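Local coordinates for uncharacterized protein (Pyrococcus horikoshii, PDB 2P8T), which is of unknown function but may bind ATP and have aminoacyl-tRNA ligase activity, at residues A[19-24]-A[78-83]. Sequence-based numbering, arbitrary orientation.
Sequences DVLAVI and DKLLSM
Leu21 and Leu80 lie nearest each other across two helical segments, their CA atoms 8.7 Å apart, and no backbone atoms meet. Residues 19-24 run within helix 17-26, where Val23 N and Ile24 N bond back to the carbonyls of Asp19 and Val20. Residues 78-83 carry the last part of helix 71-81 and the chain that leaves it; there Ser82 OG folds back onto Lys79 O at 2.7 Å, 20° from the carbonyl plane, and Met83 N reaches Leu80 O.

Leu80 supplies the whole of the second side. Its CB is directed at helix 17-26, and with CG anti to the carbonyl carbon (chi1 -76°) CD1 sits between the methyls of Leu21 and Ile24, one helical turn apart, while CD2 turns to Leu21. Helices 17-26, 33-40 and 44-56, followed by the small hairpin 60-62/67-69, are consistent with a winged helix-turn-helix domain. The contact thus brings the first helix of this region against the end of helix 71-81, just ahead of the five-stranded antiparallel sheet.

The CB of Leu21 is directed past residues 78-83 rather than at them, and its CD2 methyl closes the distance. Meeting Leu80 obliquely, this CD2 lies 3.8 Å from Leu80 CD2 and 4.0 Å from Leu80 CD1, so one methyl touches both branches of the fork. The CB of Ile24 is directed at residues 78-83, and the side chain crosses that of Leu80 at about a right angle. The branch used is CG2, anti to the backbone N, which lies 3.9 Å from Leu80 CD1. All three apolar side chains are buried, and the interface is small, 125 Å² in total. Ile180 and Tyr184 of helix 172-187 pack on Leu21, while Arg77 NE donates a hydrogen bond to Ile24 O, adding a polar link between the two helices.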
loop_
_atom_site.group_PDB
_atom_site.type_symbol
_atom_site.label_atom_id
_atom_site.label_comp_id
_atom_site.label_asym_id
_atom_site.label_seq_id
_atom_site.Cartn_x
_atom_site.Cartn_y
_atom_site.Cartn_z
ATOM N N ASP A 19 -8.908 2.461 1.328
ATOM C CA ASP A 19 -9.484 2.401 -0.009
ATOM C C ASP A 19 -9.119 3.654 -0.816
ATOM O O ASP A 19 -8.826 3.553 -1.999
ATOM C CB ASP A 19 -11.017 2.254 0.048
ATOM C CG ASP A 19 -11.471 0.966 0.718
ATOM O OD1 ASP A 19 -10.899 -0.124 0.431
ATOM O OD2 ASP A 19 -12.419 1.045 1.528
ATOM N N VAL A 20 -9.157 4.825 -0.186
ATOM C CA VAL A 20 -8.770 6.083 -0.855
ATOM C C VAL A 20 -7.321 5.938 -1.297
ATOM O O VAL A 20 -7.014 6.102 -2.489
ATOM C CB VAL A 20 -8.916 7.321 0.058
ATOM C CG1 VAL A 20 -8.434 8.614 -0.653
ATOM C CG2 VAL A 20 -10.369 7.473 0.571
ATOM N N LEU A 21 -6.446 5.568 -0.361
ATOM C CA LEU A 21 -5.019 5.418 -0.707
ATOM C C LEU A 21 -4.811 4.415 -1.836
ATOM O O LEU A 21 -4.061 4.689 -2.776
ATOM C CB LEU A 21 -4.166 5.067 0.516
ATOM C CG LEU A 21 -4.086 6.108 1.641
ATOM C CD1 LEU A 21 -3.622 5.500 2.953
ATOM C CD2 LEU A 21 -3.207 7.273 1.219
ATOM N N ALA A 22 -5.502 3.268 -1.768
ATOM C CA ALA A 22 -5.427 2.251 -2.811
ATOM C C ALA A 22 -5.799 2.774 -4.194
ATOM O O ALA A 22 -5.100 2.487 -5.171
ATOM C CB ALA A 22 -6.274 1.020 -2.454
ATOM N N VAL A 23 -6.896 3.526 -4.283
ATOM C CA VAL A 23 -7.335 4.059 -5.578
ATOM C C VAL A 23 -6.255 4.967 -6.181
ATOM O O VAL A 23 -5.945 4.872 -7.361
ATOM C CB VAL A 23 -8.703 4.814 -5.461
ATOM C CG1 VAL A 23 -8.940 5.712 -6.668
ATOM C CG2 VAL A 23 -9.835 3.821 -5.266
ATOM N N ILE A 24 -5.669 5.820 -5.353
ATOM C CA ILE A 24 -4.623 6.734 -5.792
ATOM C C ILE A 24 -3.373 5.975 -6.243
ATOM O O ILE A 24 -2.777 6.335 -7.263
ATOM C CB ILE A 24 -4.290 7.788 -4.707
ATOM C CG1 ILE A 24 -5.575 8.564 -4.325
ATOM C CG2 ILE A 24 -3.190 8.755 -5.174
ATOM C CD1 ILE A 24 -5.351 9.677 -3.327
ATOM N N ASP A 78 2.288 12.062 -6.018
ATOM C CA ASP A 78 3.727 12.333 -5.935
ATOM C C ASP A 78 4.175 12.452 -4.490
ATOM O O ASP A 78 5.220 11.909 -4.096
ATOM C CB ASP A 78 4.110 13.584 -6.737
ATOM C CG ASP A 78 3.995 13.380 -8.231
ATOM O OD1 ASP A 78 3.843 12.227 -8.691
ATOM O OD2 ASP A 78 4.070 14.390 -8.964
ATOM N N LYS A 79 3.365 13.138 -3.693
ATOM C CA LYS A 79 3.573 13.204 -2.266
ATOM C C LYS A 79 3.552 11.809 -1.604
ATOM O O LYS A 79 4.363 11.550 -0.735
ATOM C CB LYS A 79 2.559 14.144 -1.625
ATOM C CG LYS A 79 2.838 15.633 -1.917
ATOM C CD LYS A 79 1.657 16.537 -1.531
ATOM C CE LYS A 79 1.803 17.931 -2.151
ATOM N NZ LYS A 79 3.076 18.593 -1.694
ATOM N N LEU A 80 2.644 10.927 -2.028
ATOM C CA LEU A 80 2.610 9.556 -1.483
ATOM C C LEU A 80 3.868 8.778 -1.821
ATOM O O LEU A 80 4.420 8.069 -0.968
ATOM C CB LEU A 80 1.386 8.772 -1.975
ATOM C CG LEU A 80 0.054 9.137 -1.324
ATOM C CD1 LEU A 80 -1.078 8.335 -1.980
ATOM C CD2 LEU A 80 0.091 8.858 0.190
ATOM N N LEU A 81 4.341 8.953 -3.052
ATOM C CA LEU A 81 5.538 8.269 -3.515
ATOM C C LEU A 81 6.819 8.834 -2.924
ATOM O O LEU A 81 7.881 8.215 -3.046
ATOM C CB LEU A 81 5.605 8.274 -5.029
ATOM C CG LEU A 81 4.723 7.264 -5.735
ATOM C CD1 LEU A 81 4.861 7.514 -7.216
ATOM C CD2 LEU A 81 5.100 5.825 -5.386
ATOM N N SER A 82 6.735 9.996 -2.282
ATOM C CA SER A 82 7.857 10.502 -1.479
ATOM C C SER A 82 8.021 9.752 -0.151
ATOM O O SER A 82 9.101 9.780 0.438
ATOM C CB SER A 82 7.752 12.018 -1.220
ATOM O OG SER A 82 6.838 12.340 -0.170
ATOM N N MET A 83 6.961 9.101 0.328
ATOM C CA MET A 83 7.015 8.417 1.621
ATOM C C MET A 83 6.878 6.892 1.523
ATOM O O MET A 83 7.130 6.174 2.497
ATOM C CB MET A 83 6.029 9.039 2.643
ATOM C CG MET A 83 4.510 8.984 2.355
ATOM S SD MET A 83 3.463 10.056 3.461
ATOM C CE MET A 83 3.749 11.630 2.674
#